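Local coordinates for protein galactonate dehydratase (Zobellia galactanivorans, PDB 5OLC) that belongs to the enolase superfamily, pairing a mandelate racemase-like N-terminal domain with a TIM-barrel-type C-terminal domain, at residues A216-P230 and L242-C255. Numbering follows the deposited sequence.
Sequences ARKAEKFDISWFEEP and LRQNTTIPISGGEC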
ATOM      1  N   ALA A 216      -5.595  25.666  14.679  1.00 82.40           N
ATOM      2  CA  ALA A 216      -5.345  24.547  15.586  1.00 81.87           C
ATOM      3  C   ALA A 216      -4.099  24.796  16.450  1.00 83.89           C
ATOM      4  O   ALA A 216      -4.240  24.900  17.666  1.00 83.42           O
ATOM      5  CB  ALA A 216      -5.208  23.254  14.798  1.00 82.73           C
ATOM      6  N   ARG A 217      -2.917  24.997  15.820  1.00 79.16           N
ATOM      7  CA  ARG A 217      -1.633  25.268  16.488  1.00 78.42           C
ATOM      8  C   ARG A 217      -1.684  26.458  17.452  1.00 81.74           C
ATOM      9  O   ARG A 217      -1.083  26.408  18.529  1.00 80.94           O
ATOM     10  CB  ARG A 217      -0.514  25.498  15.458  1.00 78.11           C
ATOM     11  CG  ARG A 217      -0.023  24.243  14.751  1.00 86.91           C
ATOM     12  CD  ARG A 217       1.251  24.522  13.977  1.00 96.60           C
ATOM     13  NE  ARG A 217       1.744  23.332  13.282  1.00104.09           N
ATOM     14  CZ  ARG A 217       1.792  23.198  11.960  1.00115.98           C
ATOM     15  NH1 ARG A 217       1.379  24.182  11.169  1.00104.96           N
ATOM     16  NH2 ARG A 217       2.262  22.081  11.417  1.00 97.08           N
ATOM     17  N   LYS A 218      -2.394  27.524  17.058  1.00 78.53           N
ATOM     18  CA  LYS A 218      -2.534  28.737  17.861  1.00 78.37           C
ATOM     19  C   LYS A 218      -3.534  28.574  19.016  1.00 81.48           C
ATOM     20  O   LYS A 218      -3.300  29.123  20.090  1.00 80.55           O
ATOM     21  CB  LYS A 218      -2.893  29.941  16.968  1.00 80.80           C
ATOM     22  N   ALA A 219      -4.632  27.816  18.802  1.00 77.84           N
ATOM     23  CA  ALA A 219      -5.686  27.592  19.798  1.00 77.60           C
ATOM     24  C   ALA A 219      -5.407  26.460  20.807  1.00 80.04           C
ATOM     25  O   ALA A 219      -6.166  26.310  21.772  1.00 78.20           O
ATOM     26  CB  ALA A 219      -7.023  27.366  19.110  1.00 78.53           C
ATOM     27  N   GLU A 220      -4.323  25.686  20.590  1.00 77.54           N
ATOM     28  CA  GLU A 220      -3.909  24.572  21.447  1.00 78.21           C
ATOM     29  C   GLU A 220      -3.777  24.979  22.925  1.00 84.15           C
ATOM     30  O   GLU A 220      -4.276  24.261  23.807  1.00 84.08           O
ATOM     31  CB  GLU A 220      -2.599  23.958  20.939  1.00 79.55           C
ATOM     32  CG  GLU A 220      -2.797  22.914  19.852  1.00 90.20           C
ATOM     33  CD  GLU A 220      -1.568  22.147  19.394  1.00106.28           C
ATOM     34  OE1 GLU A 220      -0.448  22.455  19.864  1.00 96.87           O
ATOM     35  OE2 GLU A 220      -1.731  21.222  18.568  1.00 97.22           O
ATOM     36  N   LYS A 221      -3.153  26.162  23.176  1.00 80.56           N
ATOM     37  CA  LYS A 221      -2.924  26.767  24.501  1.00 79.83           C
ATOM     38  C   LYS A 221      -4.199  27.012  25.329  1.00 82.50           C
ATOM     39  O   LYS A 221      -4.110  27.163  26.545  1.00 81.92           O
ATOM     40  CB  LYS A 221      -2.100  28.066  24.393  1.00 82.07           C
ATOM     41  CG  LYS A 221      -2.563  29.038  23.317  1.00 95.43           C
ATOM     42  CD  LYS A 221      -1.894  30.392  23.466  1.00105.89           C
ATOM     43  CE  LYS A 221      -2.028  31.241  22.226  1.00120.56           C
ATOM     44  NZ  LYS A 221      -2.012  32.695  22.541  1.00132.54           N
ATOM     45  N   PHE A 222      -5.369  27.028  24.678  1.00 78.97           N
ATOM     46  CA  PHE A 222      -6.659  27.267  25.328  1.00 78.46           C
ATOM     47  C   PHE A 222      -7.417  25.975  25.688  1.00 80.43           C
ATOM     48  O   PHE A 222      -8.615  26.045  25.998  1.00 79.54           O
ATOM     49  CB  PHE A 222      -7.523  28.219  24.472  1.00 80.46           C
ATOM     50  CG  PHE A 222      -6.807  29.485  24.060  1.00 82.12           C
ATOM     51  CD1 PHE A 222      -6.547  30.489  24.987  1.00 85.95           C
ATOM     52  CD2 PHE A 222      -6.366  29.662  22.754  1.00 83.45           C
ATOM     53  CE1 PHE A 222      -5.859  31.651  24.611  1.00 86.61           C
ATOM     54  CE2 PHE A 222      -5.686  30.828  22.379  1.00 86.29           C
ATOM     55  CZ  PHE A 222      -5.444  31.816  23.308  1.00 84.73           C
ATOM     56  N   ASP A 223      -6.707  24.811  25.696  1.00 75.77           N
ATOM     57  CA  ASP A 223      -7.239  23.473  26.007  1.00 75.00           C
ATOM     58  C   ASP A 223      -8.562  23.193  25.276  1.00 77.12           C
ATOM     59  O   ASP A 223      -9.650  23.269  25.869  1.00 76.18           O
ATOM     60  CB  ASP A 223      -7.346  23.237  27.532  1.00 77.37           C
ATOM     61  CG  ASP A 223      -7.949  21.895  27.943  1.00 95.48           C
ATOM     62  OD1 ASP A 223      -7.274  20.860  27.762  1.00 97.72           O
ATOM     63  OD2 ASP A 223      -9.099  21.887  28.454  1.00102.07           O
ATOM     64  N   ILE A 224      -8.462  22.911  23.971  1.00 72.43           N
ATOM     65  CA  ILE A 224      -9.652  22.626  23.169  1.00 71.19           C
ATOM     66  C   ILE A 224      -9.923  21.131  23.170  1.00 73.45           C
ATOM     67  O   ILE A 224      -9.040  20.345  22.811  1.00 73.43           O
ATOM     68  CB  ILE A 224      -9.614  23.264  21.752  1.00 73.66           C
ATOM     69  CG1 ILE A 224      -9.318  24.791  21.814  1.00 73.86           C
ATOM     70  CG2 ILE A 224     -10.889  22.957  20.954  1.00 73.73           C
ATOM     71  CD1 ILE A 224     -10.191  25.668  22.807  1.00 79.85           C
ATOM     72  N   SER A 225     -11.136  20.748  23.617  1.00 67.95           N
ATOM     73  CA  SER A 225     -11.569  19.355  23.704  1.00 67.12           C
ATOM     74  C   SER A 225     -11.661  18.676  22.335  1.00 70.64           C
ATOM     75  O   SER A 225     -11.307  17.505  22.231  1.00 70.49           O
ATOM     76  CB  SER A 225     -12.857  19.229  24.503  1.00 69.57           C
ATOM     77  OG  SER A 225     -12.609  19.640  25.839  1.00 77.79           O
ATOM     78  N   TRP A 226     -12.085  19.415  21.284  1.00 66.20           N
ATOM     79  CA  TRP A 226     -12.103  18.916  19.908  1.00 65.47           C
ATOM     80  C   TRP A 226     -12.386  20.018  18.872  1.00 70.74           C
ATOM     81  O   TRP A 226     -12.956  21.059  19.203  1.00 70.46           O
ATOM     82  CB  TRP A 226     -13.022  17.677  19.690  1.00 63.26           C
ATOM     83  CG  TRP A 226     -14.490  17.938  19.562  1.00 63.54           C
ATOM     84  CD1 TRP A 226     -15.126  18.564  18.533  1.00 66.17           C
ATOM     85  CD2 TRP A 226     -15.518  17.437  20.423  1.00 63.46           C
ATOM     86  NE1 TRP A 226     -16.482  18.556  18.742  1.00 65.53           N
ATOM     87  CE2 TRP A 226     -16.752  17.879  19.903  1.00 66.87           C
ATOM     88  CE3 TRP A 226     -15.515  16.720  21.631  1.00 64.97           C
ATOM     89  CZ2 TRP A 226     -17.972  17.610  20.534  1.00 66.20           C
ATOM     90  CZ3 TRP A 226     -16.724  16.441  22.249  1.00 66.24           C
ATOM     91  CH2 TRP A 226     -17.936  16.872  21.696  1.00 66.79           C
ATOM     92  N   PHE A 227     -11.989  19.755  17.608  1.00 67.33           N
ATOM     93  CA  PHE A 227     -12.214  20.622  16.468  1.00 66.94           C
ATOM     94  C   PHE A 227     -13.199  19.920  15.526  1.00 69.60           C
ATOM     95  O   PHE A 227     -12.868  18.906  14.901  1.00 67.85           O
ATOM     96  CB  PHE A 227     -10.882  20.991  15.778  1.00 69.17           C
ATOM     97  CG  PHE A 227     -10.900  22.121  14.761  1.00 71.30           C
ATOM     98  CD1 PHE A 227     -12.082  22.794  14.458  1.00 74.79           C
ATOM     99  CD2 PHE A 227      -9.736  22.498  14.097  1.00 73.72           C
ATOM    100  CE1 PHE A 227     -12.098  23.818  13.517  1.00 75.86           C
ATOM    101  CE2 PHE A 227      -9.752  23.535  13.158  1.00 76.62           C
ATOM    102  CZ  PHE A 227     -10.934  24.180  12.870  1.00 74.87           C
ATOM    103  N   GLU A 228     -14.433  20.462  15.474  1.00 66.76           N
ATOM    104  CA  GLU A 228     -15.553  19.966  14.677  1.00 66.81           C
ATOM    105  C   GLU A 228     -15.538  20.525  13.266  1.00 70.04           C
ATOM    106  O   GLU A 228     -15.326  21.724  13.074  1.00 68.76           O
ATOM    107  CB  GLU A 228     -16.894  20.253  15.375  1.00 68.47           C
ATOM    108  CG  GLU A 228     -17.986  19.263  15.003  1.00 81.13           C
ATOM    109  CD  GLU A 228     -19.326  19.484  15.678  1.00104.77           C
ATOM    110  OE1 GLU A 228     -19.404  19.306  16.914  1.00 93.32           O
ATOM    111  OE2 GLU A 228     -20.309  19.791  14.965  1.00103.06           O
ATOM    112  N   GLU A 229     -15.760  19.628  12.283  1.00 67.53           N
ATOM    113  CA  GLU A 229     -15.774  19.897  10.840  1.00 68.01           C
ATOM    114  C   GLU A 229     -14.675  20.939  10.419  1.00 72.62           C
ATOM    115  O   GLU A 229     -15.015  22.013   9.910  1.00 73.06           O
ATOM    116  CB  GLU A 229     -17.202  20.288  10.390  1.00 69.48           C
ATOM    117  CG  GLU A 229     -18.200  19.139  10.423  1.00 81.61           C
ATOM    118  CD  GLU A 229     -18.245  18.241   9.199  1.00104.24           C
ATOM    119  OE1 GLU A 229     -18.657  18.723   8.119  1.00 98.10           O
ATOM    120  OE2 GLU A 229     -17.949  17.032   9.339  1.00 94.77           O
ATOM    121  N   PRO A 230     -13.364  20.667  10.682  1.00 68.76           N
ATOM    122  CA  PRO A 230     -12.318  21.667  10.370  1.00 68.56           C
ATOM    123  C   PRO A 230     -12.119  22.024   8.895  1.00 72.67           C
ATOM    124  O   PRO A 230     -11.798  23.170   8.594  1.00 72.88           O
ATOM    125  CB  PRO A 230     -11.059  21.041  10.958  1.00 69.95           C
ATOM    126  CG  PRO A 230     -11.331  19.579  10.952  1.00 73.97           C
ATOM    127  CD  PRO A 230     -12.767  19.473  11.312  1.00 69.75           C
ATOM    128  N   LEU A 242      -4.267  17.059   9.334  1.00 66.83           N
ATOM    129  CA  LEU A 242      -4.576  17.956  10.448  1.00 67.20           C
ATOM    130  C   LEU A 242      -4.450  17.229  11.776  1.00 73.55           C
ATOM    131  O   LEU A 242      -3.865  17.770  12.718  1.00 73.57           O
ATOM    132  CB  LEU A 242      -5.974  18.560  10.279  1.00 66.96           C
ATOM    133  CG  LEU A 242      -6.354  19.679  11.229  1.00 71.19           C
ATOM    134  CD1 LEU A 242      -5.422  20.846  11.119  1.00 71.07           C
ATOM    135  CD2 LEU A 242      -7.703  20.161  10.933  1.00 72.88           C
ATOM    136  N   ARG A 243      -4.949  15.982  11.822  1.00 70.64           N
ATOM    137  CA  ARG A 243      -4.888  15.084  12.975  1.00 70.35           C
ATOM    138  C   ARG A 243      -3.417  14.813  13.348  1.00 74.74           C
ATOM    139  O   ARG A 243      -3.077  14.782  14.533  1.00 75.05           O
ATOM    140  CB  ARG A 243      -5.590  13.769  12.608  1.00 69.18           C
ATOM    141  CG  ARG A 243      -6.400  13.152  13.725  1.00 69.29           C
ATOM    142  CD  ARG A 243      -6.867  11.788  13.301  1.00 62.72           C
ATOM    143  NE  ARG A 243      -7.207  10.954  14.451  1.00 63.22           N
ATOM    144  CZ  ARG A 243      -7.464   9.657  14.362  1.00 71.90           C
ATOM    145  NH1 ARG A 243      -7.397   9.040  13.191  1.00 49.00           N
ATOM    146  NH2 ARG A 243      -7.785   8.961  15.449  1.00 59.54           N
ATOM    147  N   GLN A 244      -2.548  14.655  12.324  1.00 71.02           N
ATOM    148  CA  GLN A 244      -1.111  14.392  12.461  1.00 70.12           C
ATOM    149  C   GLN A 244      -0.340  15.621  12.935  1.00 74.33           C
ATOM    150  O   GLN A 244       0.660  15.467  13.631  1.00 74.85           O
ATOM    151  CB  GLN A 244      -0.516  13.880  11.130  1.00 70.87           C
ATOM    152  CG  GLN A 244      -0.918  12.443  10.784  1.00 83.14           C
ATOM    153  CD  GLN A 244      -0.599  11.979   9.373  1.00 98.15           C
ATOM    154  OE1 GLN A 244      -0.285  12.765   8.468  1.00 91.59           O
ATOM    155  NE2 GLN A 244      -0.709  10.674   9.150  1.00 89.59           N
ATOM    156  N   ASN A 245      -0.797  16.831  12.568  1.00 70.34           N
ATOM    157  CA  ASN A 245      -0.115  18.089  12.875  1.00 69.89           C
ATOM    158  C   ASN A 245      -0.678  18.888  14.081  1.00 74.09           C
ATOM    159  O   ASN A 245      -0.082  19.906  14.455  1.00 73.15           O
ATOM    160  CB  ASN A 245      -0.060  18.958  11.618  1.00 67.49           C
ATOM    161  CG  ASN A 245       1.081  18.605  10.680  1.00 80.90           C
ATOM    162  OD1 ASN A 245       1.836  19.483  10.255  1.00 81.85           O
ATOM    163  ND2 ASN A 245       1.175  17.351  10.226  1.00 62.22           N
ATOM    164  N   THR A 246      -1.778  18.413  14.724  1.00 70.56           N
ATOM    165  CA  THR A 246      -2.317  19.077  15.915  1.00 69.56           C
ATOM    166  C   THR A 246      -2.649  18.079  17.044  1.00 72.29           C
ATOM    167  O   THR A 246      -2.918  16.898  16.794  1.00 71.10           O
ATOM    168  CB  THR A 246      -3.485  20.025  15.587  1.00 76.74           C
ATOM    169  OG1 THR A 246      -3.695  20.887  16.709  1.00 73.83           O
ATOM    170  CG2 THR A 246      -4.784  19.297  15.238  1.00 76.03           C
ATOM    171  N   THR A 247      -2.609  18.576  18.292  1.00 69.02           N
ATOM    172  CA  THR A 247      -2.919  17.792  19.490  1.00 68.82           C
ATOM    173  C   THR A 247      -4.430  17.744  19.735  1.00 72.68           C
ATOM    174  O   THR A 247      -4.914  16.772  20.317  1.00 72.86           O
ATOM    175  CB  THR A 247      -2.141  18.296  20.718  1.00 77.91           C
ATOM    176  OG1 THR A 247      -2.576  19.609  21.075  1.00 78.52           O
ATOM    177  CG2 THR A 247      -0.636  18.280  20.508  1.00 78.50           C
ATOM    178  N   ILE A 248      -5.171  18.794  19.289  1.00 68.35           N
ATOM    179  CA  ILE A 248      -6.632  18.926  19.427  1.00 67.30           C
ATOM    180  C   ILE A 248      -7.350  17.806  18.642  1.00 67.74           C
ATOM    181  O   ILE A 248      -7.154  17.713  17.424  1.00 68.32           O
ATOM    182  CB  ILE A 248      -7.138  20.337  18.998  1.00 70.40           C
ATOM    183  CG1 ILE A 248      -6.339  21.475  19.676  1.00 71.05           C
ATOM    184  CG2 ILE A 248      -8.650  20.472  19.244  1.00 70.85           C
ATOM    185  CD1 ILE A 248      -6.512  22.862  19.040  1.00 77.47           C
ATOM    186  N   PRO A 249      -8.185  16.967  19.310  1.00 60.19           N
ATOM    187  CA  PRO A 249      -8.890  15.888  18.591  1.00 58.87           C
ATOM    188  C   PRO A 249      -9.795  16.393  17.475  1.00 58.49           C
ATOM    189  O   PRO A 249     -10.400  17.452  17.607  1.00 57.88           O
ATOM    190  CB  PRO A 249      -9.671  15.176  19.691  1.00 60.75           C
ATOM    191  CG  PRO A 249      -8.958  15.524  20.936  1.00 65.29           C
ATOM    192  CD  PRO A 249      -8.506  16.932  20.744  1.00 61.10           C
ATOM    193  N   ILE A 250      -9.822  15.666  16.349  1.00 51.64           N
ATOM    194  CA  ILE A 250     -10.553  16.044  15.136  1.00 49.43           C
ATOM    195  C   ILE A 250     -11.895  15.328  15.041  1.00 52.34           C
ATOM    196  O   ILE A 250     -11.952  14.099  15.075  1.00 50.70           O
ATOM    197  CB  ILE A 250      -9.653  15.855  13.870  1.00 51.08           C
ATOM    198  CG1 ILE A 250      -8.287  16.611  13.987  1.00 50.28           C
ATOM    199  CG2 ILE A 250     -10.381  16.193  12.567  1.00 50.83           C
ATOM    200  CD1 ILE A 250      -8.301  18.180  14.211  1.00 51.35           C
ATOM    201  N   SER A 251     -12.969  16.126  14.952  1.00 50.22           N
ATOM    202  CA  SER A 251     -14.359  15.684  14.842  1.00 51.03           C
ATOM    203  C   SER A 251     -14.854  15.873  13.429  1.00 57.27           C
ATOM    204  O   SER A 251     -14.428  16.813  12.755  1.00 56.76           O
ATOM    205  CB  SER A 251     -15.245  16.503  15.764  1.00 54.23           C
ATOM    206  OG  SER A 251     -15.588  15.774  16.926  1.00 62.51           O
ATOM    207  N   GLY A 252     -15.779  15.014  13.009  1.00 55.59           N
ATOM    208  CA  GLY A 252     -16.360  15.098  11.675  1.00 56.30           C
ATOM    209  C   GLY A 252     -17.309  13.976  11.343  1.00 61.13           C
ATOM    210  O   GLY A 252     -17.285  12.927  11.983  1.00 60.42           O
ATOM    211  N   GLY A 253     -18.140  14.202  10.339  1.00 59.48           N
ATOM    212  CA  GLY A 253     -19.100  13.209   9.889  1.00 59.82           C
ATOM    213  C   GLY A 253     -20.510  13.734   9.844  1.00 65.88           C
ATOM    214  O   GLY A 253     -21.409  12.984   9.464  1.00 66.31           O
ATOM    215  N   GLU A 254     -20.726  15.027  10.232  1.00 62.89           N
ATOM    216  CA  GLU A 254     -22.042  15.684  10.177  1.00 62.53           C
ATOM    217  C   GLU A 254     -22.654  15.342   8.820  1.00 66.70           C
ATOM    218  O   GLU A 254     -23.731  14.758   8.755  1.00 66.93           O
ATOM    219  CB  GLU A 254     -21.892  17.212  10.213  1.00 64.04           C
ATOM    220  CG  GLU A 254     -21.640  17.863  11.558  1.00 76.83           C
ATOM    221  CD  GLU A 254     -21.827  19.371  11.512  1.00 99.76           C
ATOM    222  OE1 GLU A 254     -20.986  20.087  12.103  1.00 91.63           O
ATOM    223  OE2 GLU A 254     -22.798  19.842  10.870  1.00 94.05           O
ATOM    224  N   CYS A 255     -21.879  15.625   7.748  1.00 63.02           N
ATOM    225  CA  CYS A 255     -22.184  15.456   6.329  1.00 62.72           C
ATOM    226  C   CYS A 255     -21.932  14.025   5.788  1.00 64.17           C
ATOM    227  O   CYS A 255     -21.990  13.813   4.570  1.00 62.62           O
ATOM    228  CB  CYS A 255     -21.435  16.508   5.515  1.00 63.42           C
ATOM    229  SG  CYS A 255     -21.444  18.156   6.265  1.00 67.49           S
TER
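Leu242 sets its CD2 methyl against Pro230 CB (3.5 Å), the same carbon that lies over the centre of the Phe227 ring; its helix, 236-245, links the parallel neighbours 224-228 and 250-252 as a beta-alpha-beta crossover of the TIM-type barrel. Just past the helix end, chi1 of -164° turns Thr246 OG1 opposite the backbone N, beside the carbonyl carbon, and it donates to Glu220 OE2 at 2.7 Å on the anti side of the carboxylate. The same oxygen takes Thr247 N (2.8 Å) from above that plane, so two donors grip the extended glutamate. Ile248 drives CD1 against Ala216 O and Glu220 CG, while its CG2 meets Ile224 CG2 at 3.8 Å. The parallel strands pair next: Phe227 N donates to Pro249 O (2.8 Å), and Ser251 N returns the bond to Phe227 O (2.8 Å). Ser251 OG, hydrogen-bonded to Gln275 OE1, sits over one face of the Trp226 indole, toward its rim. At the strands' C-terminal ends, where enolase-superfamily barrels place their active sites, Glu229, bent at chi2 (-85°), accepts Gly253 N on OE2 at 3.0 Å. Glu228 also forms a salt bridge with Lys172, and Glu254 OE1 lies near its OE2, the two carboxylate planes almost perpendicular.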